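Local coordinates for polycyclic ketone monooxygenase (Myceliophthora thermophila, PDB 5MQ6), which uses FAD and NADPH to insert one oxygen atom beside the carbonyl of ketones, polycyclic ones above all, giving esters or lactones, at residues 64-68 with 203-207; 77-83 with 214-220; 370-374 with 585-589; 400-404 with 416-420; 532-536 with 579-583. All coordinates share one frame. Numbering follows the deposited sequence.

Interaction 1 (64-68 with 203-207); sequences HAALN and RGPGQ
A type II beta turn, Gly204 to Gln207, in the loop between two antiparallel strands (194-201 and 210-216) meets the one-turn helix 64-68 at the protein surface, the first glycine of the turn packing against a helix histidine. The helix is closed by Asn68 N to His64 O (2.7 Å), the turn by Gln207 N to Gly204 O (3.2 Å). His64 and Gly204 come closest, CA to CA 5.3 Å. With both chi angles near -70°, the His64 ring lays one face on Gly204, whose CA sits 3.3 Å from the ring centroid in a CH-pi contact. A CB on Gly204 would clash with His64 CB, and its phi of 110° also calls for glycine. Arg203, m at chi1, chi2 and chi3, curls back so that its guanidinium presents a face to Asn68 OD1; Glu201 takes its charge, while Arg180 bonds both His64 ND1 and Asn68 OD1. Water 1 joins Leu67 O (2.8 Å) to Arg203 NH1 (3.0 Å). Asn68, chi1 m, donates ND2 to Arg203 O at 2.6 Å.

Interaction 2 (77-83 with 214-220); sequences SRYKFII and LQARYVL
Parallel backbone hydrogen bonds tie 77-83 to 214-220: Gln215 N to Ser77 O (2.8 Å), Tyr79 N to Gln215 O (2.8 Å), Tyr218 N to Lys80 O (3.1 Å), Ile82 N to Tyr218 O (2.9 Å) and Leu220 N to Ile82 O (2.9 Å). Both chains turn a corner at matched positions, Lys80 (psi -58°) and Arg217 (psi -39°), where Arg217 N makes only weak bonds, to Tyr79 O (3.4 Å) and Lys80 O (3.0 Å). The register nevertheless runs unbroken, from Arg78 beside Gln215 (CA to CA 4.5 Å) to Ile83 beside Leu220 (4.8 Å). Beyond the corner, the axes of strands 81-83 and 218-220 approach to 4.8 Å and cross at -20°. At the outer end, Arg78 NE and NH2 both hydrogen-bond Gln215 OE1, each at 3.0 Å.

One face carries Phe81, Tyr218, Ile83 and Leu220. The rings of Phe81 and Tyr218, both chi1 m, are near parallel (17°) but slid apart, centroids 5.0 Å apart; Phe81 CD1 meets Leu220 CD2 at 3.9 Å, and helix 88-99 packs over this side. On the other face Ile82 (m, t) reaches back with CD1 to Ala216 CB (3.6 Å) and Leu214 CB (4.0 Å), backed by strand 194-201. Strand 78-84 also pairs with 109-112 and leads toward a probable GxGxxG turn at the FAD, consistent with a Rossmann-type dinucleotide-binding fold.

Interaction 3 (370-374 with 585-589); sequences RHGIV and KHAGW
Where two loops meet without direct polar bonds between them, shape and a shared water can do the joining, as 370-374 and 585-589 illustrate. His371, chi1 m, points its CB at the edge of the Trp589 indole, 4.3 Å from CH2, while its NE2 bonds Asp342. Gly372 follows with phi 75° and psi -163°, a positive-phi conformation that suits glycine; its O lies 3.9 Å from Trp589 CZ3 and accepts a bond from Gln628. From here the chain is extended. Ile373 (chi1 m, chi2 t) sets CG2 3.5 Å from Lys585 O and CD1 4.1 Å from His586 CE1.

Val374 points its CB toward the other segment. Val374 CA is 5.3 Å from Gly588 CA, Val374 CB is 3.9 Å from Gly588 C, and, with chi1 t, Val374 CG2 rests 3.8 Å from Trp589 CE3. A CB on Gly588 would lie only 3.0 Å from Val374 O, so the bare backbone suits this close approach. Water 2 donates to both Val374 O (2.7 Å) and Lys585 O (2.9 Å), bridging carbonyls that cannot bond each other. Residues 587-589 have helical angles without the regular helical bonds, though Trp589 N bonds His586 O at 3.2 Å. The indole, chi1 t and chi2 -85°, sends NE1 to Ser363 O.

The contact thus joins the run-in to helix 378-406 with the exit from helix 573-585; Val374 rests on Ile381 and His384 of the former, and Trp589 meets Arg387 there.

Interaction 4 (400-404 with 416-420); sequences RARTD and LKAWY
Arginine can serve a backbone carbonyl and an aromatic face at once, and Arg400, with 107 Å² buried by this contact, does both. It lies in the 400-404 part of helix 378-406 (Asp404 N to Arg400 O 2.8 Å), its CA 5.5 Å from that of Lys417. With chi1 m, chi2 t and chi3 near -143°, its NE donates to Ala418 O at 3.2 Å; a weak bond from Arg400 NH2 reaches Ala418 O at 3.4 Å. The guanidinium lies flat on the Trp419 indole, centres 4.6 Å apart and planes at 8°, and Arg400 CD makes a CH-pi contact 3.7 Å from the Trp419 six-membered-ring centroid. Arg400 NH1 bridges to Glu397, and NH2 bonds Tyr26.

Lys417, buried by 77 Å², bends at chi3 (-92°), putting its CD 3.8 Å from Arg400 CB. Asp404 OD2 and Lys417 NZ form a salt bridge, but are placed too close for its length to be trusted.

Thr403 (50 Å²) turns CG2 toward Leu416 CB and Lys417 CG, each 4.0 Å away. Water 3 donates to Thr403 OG1 (2.7 Å) and Leu416 O (3.3 Å).

Residues 417-420 run extended out of helix 410-416 and fold back against the C-terminal part of helix 378-406. Helix 22-31 packs on Arg400 and Trp419, and Tyr420 leads toward the NADPH site, its side chain about 4 Å from those of Lys425 and Thr301.

Interaction 5 (532-536 with 579-583); sequences LSQSS and WSFEI
An irregular loop, 532-536, meets the regular helix 579-583 (Ile583 N to Trp579 O 2.8 Å) almost wholly through Gln534. This residue takes left-handed angles, phi 65° and psi 38°; its CA lies 5.9 Å from that of Ile583. Ser535 OG, chi1 p, donates to Leu532 O at 2.8 Å. The helix offers Trp579, Ser580 and Ile583. Trp579, chi1 t, points its indole edge at the loop and donates NE1 to Gln534 O at 2.9 Å. The Gln534 side chain (m, t) makes a weak bond from NE2 to Ser580 OG, 3.2 Å; its OE1 bonds Thr515, and Ser580 OG also bonds Glu576 O. Ile583, m at both chi angles, presses CD1 to 3.3 Å from Gln534 CA and CG1 to 3.6 Å from Gln534 CB. The buried contact thus sets helix 573-585 against the link between strand 527-529 and helix 541-562, with helix 630-641 touching Ser535 and Trp579.

Chemistry follows position across these five contacts. Interaction 1 is a surface meeting of helix and turn, rich in polar groups, whereas interaction 2 is mostly buried and built on backbone pairing inside the dinucleotide-binding sheet; the two alternate along the chain, and helix 64-68 directly precedes strand 78-84. Interaction 5, fully buried, relies on a few side-chain bonds to a loop. Interaction 3, partly buried, uses apolar contacts and a water; its second segment starts at the end of helix 573-585, which also supplies interaction 5, and their centres are 13 Å apart. Interaction 4, about 30 Å from interaction 3 centre to centre, lies on helix 378-406, whose start interaction 3 packs against, but depends on charge and stacking.

Interaction 1 (64-68 with 203-207)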
# COMPACT_ATOMS: atom_id res chain seq x y z
N HIS A 64 1.59 -17.10 20.46
CA HIS A 64 0.80 -16.62 21.57
C HIS A 64 1.41 -16.95 22.94
O HIS A 64 1.38 -16.14 23.84
CB HIS A 64 -0.59 -17.19 21.50
CG HIS A 64 -1.42 -16.65 20.38
ND1 HIS A 64 -1.90 -15.34 20.33
CD2 HIS A 64 -1.93 -17.26 19.30
CE1 HIS A 64 -2.63 -15.17 19.25
NE2 HIS A 64 -2.67 -16.32 18.61
N ALA A 65 1.96 -18.14 23.08
CA ALA A 65 2.70 -18.53 24.29
C ALA A 65 3.76 -17.54 24.62
O ALA A 65 3.83 -17.03 25.75
CB ALA A 65 3.35 -19.91 24.10
N ALA A 66 4.62 -17.25 23.65
CA ALA A 66 5.70 -16.27 23.87
C ALA A 66 5.20 -14.91 24.32
O ALA A 66 5.79 -14.29 25.21
CB ALA A 66 6.49 -16.07 22.59
N LEU A 67 4.16 -14.43 23.63
CA LEU A 67 3.58 -13.09 23.97
C LEU A 67 2.85 -13.09 25.31
O LEU A 67 3.02 -12.23 26.11
CB LEU A 67 2.67 -12.59 22.88
CG LEU A 67 3.39 -11.74 21.82
CD1 LEU A 67 4.71 -12.23 21.45
CD2 LEU A 67 2.55 -11.76 20.62
N ASN A 68 1.98 -14.07 25.51
CA ASN A 68 1.33 -14.25 26.80
C ASN A 68 2.28 -14.36 28.02
O ASN A 68 1.88 -14.10 29.13
CB ASN A 68 0.42 -15.45 26.70
CG ASN A 68 -0.80 -15.12 25.92
OD1 ASN A 68 -0.97 -13.97 25.49
ND2 ASN A 68 -1.66 -16.11 25.71
N ARG A 203 -5.34 -12.77 22.95
CA ARG A 203 -4.42 -13.55 23.81
C ARG A 203 -4.28 -15.00 23.41
O ARG A 203 -3.66 -15.79 24.12
CB ARG A 203 -4.87 -13.46 25.25
CG ARG A 203 -5.12 -12.02 25.74
CD ARG A 203 -3.81 -11.34 26.00
NE ARG A 203 -3.03 -12.01 27.05
CZ ARG A 203 -1.83 -11.66 27.48
NH1 ARG A 203 -1.17 -10.62 27.02
NH2 ARG A 203 -1.27 -12.36 28.44
N GLY A 204 -4.82 -15.38 22.28
CA GLY A 204 -4.54 -16.73 21.76
C GLY A 204 -5.78 -17.59 21.86
O GLY A 204 -6.81 -17.18 22.42
N PRO A 205 -5.70 -18.81 21.30
CA PRO A 205 -6.92 -19.60 21.18
C PRO A 205 -7.46 -20.03 22.57
O PRO A 205 -6.66 -20.30 23.49
CB PRO A 205 -6.49 -20.79 20.30
CG PRO A 205 -5.08 -20.49 19.83
CD PRO A 205 -4.50 -19.54 20.84
N GLY A 206 -8.80 -20.03 22.70
CA GLY A 206 -9.49 -20.26 24.01
C GLY A 206 -9.05 -19.38 25.20
O GLY A 206 -9.18 -19.81 26.34
N GLN A 207 -8.52 -18.17 24.95
CA GLN A 207 -8.15 -17.23 26.02
C GLN A 207 -9.05 -16.07 25.85
O GLN A 207 -9.52 -15.84 24.79
CB GLN A 207 -6.74 -16.67 25.87
CG GLN A 207 -5.64 -17.66 25.99
CD GLN A 207 -5.75 -18.37 27.31
OE1 GLN A 207 -5.27 -17.89 28.33
NE2 GLN A 207 -6.43 -19.50 27.30
O HOH W 1 1.67 -10.54 27.92

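Interaction 2 (77-83 with 214-220)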
# COMPACT_ATOMS: atom_id res chain seq x y z
N SER A 77 -2.96 2.77 31.09
CA SER A 77 -1.61 3.22 30.80
C SER A 77 -1.55 4.51 29.96
O SER A 77 -2.40 4.72 29.12
CB SER A 77 -0.88 2.09 30.05
OG SER A 77 -0.39 1.20 30.98
N ARG A 78 -0.53 5.36 30.22
CA ARG A 78 -0.33 6.68 29.59
C ARG A 78 1.05 6.73 28.98
O ARG A 78 2.02 6.28 29.59
CB ARG A 78 -0.40 7.81 30.62
CG ARG A 78 -1.76 7.95 31.20
CD ARG A 78 -1.87 9.11 32.21
NE ARG A 78 -3.26 9.46 32.17
CZ ARG A 78 -3.78 10.53 32.72
NH1 ARG A 78 -3.01 11.38 33.39
NH2 ARG A 78 -5.09 10.70 32.62
N TYR A 79 1.15 7.31 27.79
CA TYR A 79 2.40 7.36 27.08
C TYR A 79 2.55 8.76 26.50
O TYR A 79 1.58 9.53 26.46
CB TYR A 79 2.44 6.35 25.94
CG TYR A 79 2.24 4.95 26.41
CD1 TYR A 79 0.99 4.46 26.58
CD2 TYR A 79 3.31 4.18 26.84
CE1 TYR A 79 0.78 3.19 27.09
CE2 TYR A 79 3.11 2.89 27.39
CZ TYR A 79 1.84 2.40 27.48
OH TYR A 79 1.54 1.15 28.02
N LYS A 80 3.74 9.11 26.03
CA LYS A 80 3.88 10.42 25.36
C LYS A 80 3.32 10.27 23.93
O LYS A 80 2.46 11.01 23.53
CB LYS A 80 5.34 10.84 25.40
CG LYS A 80 5.69 12.22 24.80
CD LYS A 80 7.17 12.50 25.05
CE LYS A 80 7.51 13.96 24.62
NZ LYS A 80 8.95 14.17 24.77
N PHE A 81 3.89 9.33 23.15
CA PHE A 81 3.47 9.02 21.79
C PHE A 81 2.88 7.58 21.73
O PHE A 81 3.48 6.61 22.21
CB PHE A 81 4.68 9.05 20.82
CG PHE A 81 5.33 10.38 20.72
CD1 PHE A 81 4.82 11.36 19.89
CD2 PHE A 81 6.44 10.69 21.51
CE1 PHE A 81 5.39 12.62 19.85
CE2 PHE A 81 7.02 11.97 21.47
CZ PHE A 81 6.46 12.94 20.65
N ILE A 82 1.72 7.48 21.11
CA ILE A 82 1.25 6.19 20.58
C ILE A 82 1.36 6.22 19.07
O ILE A 82 0.84 7.10 18.38
CB ILE A 82 -0.13 5.77 21.07
CG1 ILE A 82 -0.03 5.43 22.59
CG2 ILE A 82 -0.58 4.52 20.24
CD1 ILE A 82 -1.41 5.36 23.26
N ILE A 83 2.06 5.20 18.58
CA ILE A 83 2.16 4.93 17.15
C ILE A 83 1.27 3.72 16.77
O ILE A 83 1.45 2.65 17.34
CB ILE A 83 3.61 4.61 16.77
CG1 ILE A 83 4.49 5.86 17.07
CG2 ILE A 83 3.71 4.21 15.28
CD1 ILE A 83 5.98 5.60 16.96
N LEU A 214 -5.93 3.18 26.51
CA LEU A 214 -4.56 3.67 26.57
C LEU A 214 -4.59 5.11 26.25
O LEU A 214 -5.35 5.49 25.38
CB LEU A 214 -3.67 2.95 25.60
CG LEU A 214 -3.68 1.46 25.68
CD1 LEU A 214 -2.95 0.79 24.54
CD2 LEU A 214 -3.05 1.00 26.99
N GLN A 215 -3.79 5.90 26.96
CA GLN A 215 -3.75 7.32 26.70
C GLN A 215 -2.42 7.85 26.23
O GLN A 215 -1.39 7.29 26.53
CB GLN A 215 -4.20 8.09 27.92
CG GLN A 215 -5.68 7.83 28.27
CD GLN A 215 -6.13 8.69 29.41
OE1 GLN A 215 -5.64 8.60 30.53
NE2 GLN A 215 -7.05 9.58 29.11
N ALA A 216 -2.46 8.91 25.45
CA ALA A 216 -1.23 9.52 24.94
C ALA A 216 -1.38 10.99 24.70
O ALA A 216 -2.46 11.42 24.36
CB ALA A 216 -0.81 8.85 23.63
N ARG A 217 -0.27 11.72 24.68
CA ARG A 217 -0.32 13.17 24.32
C ARG A 217 -0.47 13.33 22.82
O ARG A 217 -1.16 14.18 22.37
CB ARG A 217 1.02 13.84 24.76
CG ARG A 217 1.17 13.81 26.28
CD ARG A 217 2.49 14.50 26.57
NE ARG A 217 2.78 14.59 27.95
CZ ARG A 217 3.88 15.08 28.48
NH1 ARG A 217 4.81 15.62 27.72
NH2 ARG A 217 3.97 15.09 29.80
N TYR A 218 0.20 12.48 22.05
CA TYR A 218 0.17 12.47 20.63
C TYR A 218 -0.18 11.08 20.08
O TYR A 218 0.33 10.03 20.64
CB TYR A 218 1.58 12.76 20.14
CG TYR A 218 2.09 14.16 20.26
CD1 TYR A 218 1.83 15.13 19.27
CD2 TYR A 218 2.92 14.54 21.32
CE1 TYR A 218 2.39 16.41 19.31
CE2 TYR A 218 3.45 15.81 21.37
CZ TYR A 218 3.21 16.72 20.39
OH TYR A 218 3.80 17.97 20.57
N VAL A 219 -0.94 11.08 19.00
CA VAL A 219 -1.18 9.82 18.27
C VAL A 219 -0.68 9.98 16.86
O VAL A 219 -1.04 10.86 16.19
CB VAL A 219 -2.66 9.42 18.26
CG1 VAL A 219 -2.95 8.22 17.32
CG2 VAL A 219 -3.16 9.16 19.67
N LEU A 220 0.19 9.09 16.44
CA LEU A 220 0.77 9.09 15.09
C LEU A 220 0.25 7.82 14.33
O LEU A 220 0.58 6.69 14.70
CB LEU A 220 2.26 8.98 15.29
CG LEU A 220 3.06 10.18 15.75
CD1 LEU A 220 2.40 11.41 16.15
CD2 LEU A 220 4.41 9.88 16.29

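Interaction 3 (370-374 with 585-589)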
# COMPACT_ATOMS: atom_id res chain seq x y z
N ARG A 370 7.30 18.63 -14.61
CA ARG A 370 7.90 19.16 -15.81
C ARG A 370 6.91 19.77 -16.75
O ARG A 370 7.34 20.32 -17.75
CB ARG A 370 8.57 18.00 -16.51
CG ARG A 370 9.64 18.41 -17.45
CD ARG A 370 9.62 17.46 -18.59
NE ARG A 370 10.54 16.38 -18.38
CZ ARG A 370 10.52 15.25 -19.09
NH1 ARG A 370 9.56 15.03 -20.02
NH2 ARG A 370 11.46 14.31 -18.85
N HIS A 371 5.62 19.60 -16.51
CA HIS A 371 4.68 19.96 -17.51
C HIS A 371 3.69 20.99 -17.05
O HIS A 371 2.69 21.13 -17.69
CB HIS A 371 3.90 18.73 -18.03
CG HIS A 371 4.78 17.68 -18.59
ND1 HIS A 371 5.21 17.70 -19.90
CD2 HIS A 371 5.36 16.61 -18.02
CE1 HIS A 371 5.99 16.66 -20.11
NE2 HIS A 371 6.10 15.99 -18.99
N GLY A 372 3.93 21.72 -15.98
CA GLY A 372 2.96 22.72 -15.47
C GLY A 372 1.77 22.07 -14.77
O GLY A 372 1.83 20.91 -14.42
N ILE A 373 0.69 22.84 -14.61
CA ILE A 373 -0.54 22.43 -13.99
C ILE A 373 -1.57 22.40 -15.07
O ILE A 373 -1.60 23.26 -15.93
CB ILE A 373 -0.90 23.43 -12.88
CG1 ILE A 373 0.02 23.14 -11.67
CG2 ILE A 373 -2.38 23.31 -12.49
CD1 ILE A 373 0.31 24.31 -10.75
N VAL A 374 -2.44 21.41 -15.04
CA VAL A 374 -3.38 21.26 -16.10
C VAL A 374 -4.52 22.22 -15.84
O VAL A 374 -5.07 22.16 -14.79
CB VAL A 374 -3.86 19.82 -16.21
CG1 VAL A 374 -5.02 19.70 -17.18
CG2 VAL A 374 -2.70 18.93 -16.66
N LYS A 585 -6.83 22.89 -7.16
CA LYS A 585 -6.12 23.45 -8.31
C LYS A 585 -5.35 22.38 -9.15
O LYS A 585 -5.05 22.58 -10.33
CB LYS A 585 -5.20 24.51 -7.76
CG LYS A 585 -4.45 25.28 -8.78
CD LYS A 585 -3.80 26.48 -8.13
CE LYS A 585 -2.43 26.19 -7.70
NZ LYS A 585 -1.99 27.36 -6.89
N HIS A 586 -4.99 21.27 -8.50
CA HIS A 586 -4.22 20.21 -9.15
C HIS A 586 -5.04 19.06 -9.76
O HIS A 586 -4.44 18.14 -10.35
CB HIS A 586 -3.24 19.64 -8.12
CG HIS A 586 -2.13 20.56 -7.78
ND1 HIS A 586 -0.91 20.50 -8.37
CD2 HIS A 586 -2.07 21.61 -6.91
CE1 HIS A 586 -0.12 21.43 -7.86
NE2 HIS A 586 -0.82 22.15 -7.01
N ALA A 587 -6.39 19.11 -9.63
CA ALA A 587 -7.29 18.00 -9.92
C ALA A 587 -7.32 17.62 -11.41
O ALA A 587 -7.46 16.45 -11.75
CB ALA A 587 -8.70 18.31 -9.38
N GLY A 588 -7.13 18.59 -12.27
CA GLY A 588 -7.08 18.36 -13.72
C GLY A 588 -6.03 17.34 -14.13
O GLY A 588 -6.28 16.55 -15.01
N TRP A 589 -4.90 17.29 -13.43
CA TRP A 589 -3.91 16.23 -13.68
C TRP A 589 -4.57 14.85 -13.66
O TRP A 589 -4.30 14.01 -14.51
CB TRP A 589 -2.73 16.29 -12.70
CG TRP A 589 -1.64 15.45 -13.16
CD1 TRP A 589 -1.49 14.12 -12.96
CD2 TRP A 589 -0.54 15.85 -13.96
NE1 TRP A 589 -0.34 13.66 -13.58
CE2 TRP A 589 0.25 14.70 -14.22
CE3 TRP A 589 -0.13 17.09 -14.50
CZ2 TRP A 589 1.42 14.73 -15.00
CZ3 TRP A 589 1.01 17.14 -15.26
CH2 TRP A 589 1.77 15.95 -15.53
O HOH W 2 -4.64 20.71 -12.53

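Interaction 4 (400-404 with 416-420)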
# COMPACT_ATOMS: atom_id res chain seq x y z
N ARG A 400 3.02 -5.87 -24.25
CA ARG A 400 2.21 -6.85 -25.00
C ARG A 400 3.03 -7.74 -25.91
O ARG A 400 2.75 -8.95 -26.06
CB ARG A 400 1.18 -6.14 -25.84
CG ARG A 400 -0.08 -5.58 -25.13
CD ARG A 400 -0.78 -4.57 -26.11
NE ARG A 400 -1.23 -3.61 -25.25
CZ ARG A 400 -1.17 -2.30 -25.24
NH1 ARG A 400 -0.78 -1.47 -26.21
NH2 ARG A 400 -1.62 -1.84 -24.10
N ALA A 401 4.04 -7.14 -26.50
CA ALA A 401 4.94 -7.89 -27.38
C ALA A 401 5.78 -8.90 -26.61
O ALA A 401 6.04 -10.02 -27.11
CB ALA A 401 5.86 -6.90 -28.06
N ARG A 402 6.21 -8.50 -25.42
CA ARG A 402 6.97 -9.38 -24.55
C ARG A 402 6.10 -10.60 -24.26
O ARG A 402 6.56 -11.77 -24.33
CB ARG A 402 7.40 -8.69 -23.22
CG ARG A 402 8.18 -9.64 -22.37
CD ARG A 402 9.24 -9.10 -21.40
NE ARG A 402 8.69 -9.38 -20.18
CZ ARG A 402 9.02 -10.20 -19.22
NH1 ARG A 402 10.17 -10.73 -18.99
NH2 ARG A 402 8.12 -10.26 -18.31
N THR A 403 4.84 -10.35 -23.97
CA THR A 403 3.90 -11.43 -23.65
C THR A 403 3.72 -12.30 -24.87
O THR A 403 3.80 -13.52 -24.78
CB THR A 403 2.53 -10.83 -23.20
OG1 THR A 403 2.71 -10.15 -21.95
CG2 THR A 403 1.48 -11.86 -23.03
N ASP A 404 3.52 -11.65 -26.00
CA ASP A 404 3.46 -12.35 -27.28
C ASP A 404 4.64 -13.32 -27.53
O ASP A 404 4.42 -14.47 -27.89
CB ASP A 404 3.18 -11.36 -28.42
CG ASP A 404 1.79 -11.53 -28.92
OD1 ASP A 404 1.58 -12.52 -29.58
OD2 ASP A 404 0.86 -10.78 -28.60
N LEU A 416 -3.56 -13.10 -21.91
CA LEU A 416 -2.62 -12.58 -20.94
C LEU A 416 -2.18 -11.16 -21.19
O LEU A 416 -1.48 -10.58 -20.36
CB LEU A 416 -1.44 -13.50 -20.84
CG LEU A 416 -1.71 -14.81 -20.04
CD1 LEU A 416 -0.56 -15.77 -20.21
CD2 LEU A 416 -1.94 -14.49 -18.54
N LYS A 417 -2.56 -10.63 -22.35
CA LYS A 417 -2.23 -9.31 -22.80
C LYS A 417 -3.14 -8.34 -22.10
O LYS A 417 -4.37 -8.55 -22.07
CB LYS A 417 -2.40 -9.18 -24.32
CG LYS A 417 -1.10 -9.58 -25.00
CD LYS A 417 -1.05 -9.18 -26.46
CE LYS A 417 -1.56 -10.29 -27.31
NZ LYS A 417 -1.25 -9.93 -28.73
N ALA A 418 -2.55 -7.29 -21.53
CA ALA A 418 -3.36 -6.26 -20.91
C ALA A 418 -3.48 -5.07 -21.83
O ALA A 418 -2.48 -4.67 -22.45
CB ALA A 418 -2.74 -5.85 -19.59
N TRP A 419 -4.70 -4.52 -21.89
CA TRP A 419 -5.09 -3.45 -22.76
C TRP A 419 -5.62 -2.26 -21.98
O TRP A 419 -6.79 -1.91 -22.04
CB TRP A 419 -6.19 -3.92 -23.70
CG TRP A 419 -5.74 -4.98 -24.58
CD1 TRP A 419 -5.91 -6.31 -24.37
CD2 TRP A 419 -4.99 -4.85 -25.79
NE1 TRP A 419 -5.34 -7.04 -25.37
CE2 TRP A 419 -4.73 -6.18 -26.26
CE3 TRP A 419 -4.53 -3.77 -26.53
CZ2 TRP A 419 -4.09 -6.45 -27.49
CZ3 TRP A 419 -3.85 -4.05 -27.76
CH2 TRP A 419 -3.63 -5.37 -28.22
N TYR A 420 -4.73 -1.63 -21.27
CA TYR A 420 -5.03 -0.41 -20.56
C TYR A 420 -3.73 0.36 -20.39
O TYR A 420 -2.69 -0.25 -20.39
CB TYR A 420 -5.61 -0.68 -19.16
CG TYR A 420 -4.92 -1.73 -18.36
CD1 TYR A 420 -3.72 -1.48 -17.67
CD2 TYR A 420 -5.46 -2.99 -18.25
CE1 TYR A 420 -3.10 -2.48 -16.91
CE2 TYR A 420 -4.87 -3.98 -17.50
CZ TYR A 420 -3.70 -3.71 -16.85
OH TYR A 420 -3.14 -4.70 -16.21
O HOH W 3 1.39 -9.06 -19.84

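Interaction 5 (532-536 with 579-583)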
# COMPACT_ATOMS: atom_id res chain seq x y z
N LEU A 532 -1.68 10.57 2.79
CA LEU A 532 -2.25 9.93 1.65
C LEU A 532 -3.06 11.03 0.87
O LEU A 532 -2.55 11.64 0.09
CB LEU A 532 -3.09 8.68 2.09
CG LEU A 532 -3.57 7.89 0.84
CD1 LEU A 532 -2.35 7.14 0.32
CD2 LEU A 532 -4.78 6.93 1.01
N SER A 533 -4.30 11.33 1.18
CA SER A 533 -4.98 12.45 0.57
C SER A 533 -4.17 13.78 0.71
O SER A 533 -3.52 14.00 1.71
CB SER A 533 -6.33 12.70 1.24
OG SER A 533 -7.21 11.64 1.16
N GLN A 534 -4.25 14.63 -0.30
CA GLN A 534 -3.75 16.03 -0.28
C GLN A 534 -2.24 16.07 -0.11
O GLN A 534 -1.71 16.92 0.60
CB GLN A 534 -4.46 16.82 0.87
CG GLN A 534 -5.99 16.61 0.94
CD GLN A 534 -6.64 17.82 1.64
OE1 GLN A 534 -6.11 18.34 2.64
NE2 GLN A 534 -7.70 18.33 1.05
N SER A 535 -1.53 15.15 -0.75
CA SER A 535 -0.11 15.20 -0.64
C SER A 535 0.52 14.79 -2.02
O SER A 535 0.17 15.32 -3.05
CB SER A 535 0.28 14.30 0.54
OG SER A 535 -0.00 12.89 0.30
N SER A 536 1.45 13.88 -2.01
CA SER A 536 1.98 13.25 -3.18
C SER A 536 2.35 11.83 -2.75
O SER A 536 2.36 11.53 -1.56
CB SER A 536 3.21 14.06 -3.65
OG SER A 536 3.80 13.54 -4.83
N TRP A 579 -5.08 24.80 1.97
CA TRP A 579 -4.28 23.71 1.43
C TRP A 579 -5.23 22.90 0.51
O TRP A 579 -4.87 22.51 -0.62
CB TRP A 579 -3.69 22.88 2.61
CG TRP A 579 -2.91 21.70 2.07
CD1 TRP A 579 -3.27 20.45 2.07
CD2 TRP A 579 -1.68 21.79 1.39
NE1 TRP A 579 -2.30 19.68 1.42
CE2 TRP A 579 -1.33 20.51 0.98
CE3 TRP A 579 -0.83 22.85 1.08
CZ2 TRP A 579 -0.20 20.25 0.29
CZ3 TRP A 579 0.31 22.60 0.36
CH2 TRP A 579 0.64 21.31 0.02
N SER A 580 -6.50 22.74 0.99
CA SER A 580 -7.52 22.02 0.26
C SER A 580 -7.88 22.69 -1.08
O SER A 580 -8.04 21.96 -2.08
CB SER A 580 -8.76 21.68 1.13
OG SER A 580 -8.42 21.17 2.39
N PHE A 581 -7.93 24.03 -1.12
CA PHE A 581 -8.08 24.75 -2.39
C PHE A 581 -6.82 24.59 -3.24
O PHE A 581 -6.90 24.51 -4.45
CB PHE A 581 -8.52 26.22 -2.19
CG PHE A 581 -9.99 26.36 -1.96
CD1 PHE A 581 -10.53 25.99 -0.75
CD2 PHE A 581 -10.85 26.70 -3.02
CE1 PHE A 581 -11.90 26.00 -0.53
CE2 PHE A 581 -12.24 26.74 -2.82
CZ PHE A 581 -12.78 26.38 -1.57
N GLU A 582 -5.65 24.51 -2.62
CA GLU A 582 -4.44 24.14 -3.41
C GLU A 582 -4.65 22.78 -4.10
O GLU A 582 -4.39 22.67 -5.30
CB GLU A 582 -3.15 24.20 -2.60
CG GLU A 582 -1.88 23.77 -3.25
CD GLU A 582 -1.44 24.70 -4.39
OE1 GLU A 582 -1.97 25.82 -4.53
OE2 GLU A 582 -0.50 24.30 -5.15
N ILE A 583 -5.13 21.79 -3.36
CA ILE A 583 -5.28 20.47 -3.91
C ILE A 583 -6.28 20.53 -5.13
O ILE A 583 -6.01 19.91 -6.20
CB ILE A 583 -5.74 19.47 -2.84
CG1 ILE A 583 -4.62 19.29 -1.74
CG2 ILE A 583 -6.26 18.17 -3.51
CD1 ILE A 583 -3.28 18.72 -2.21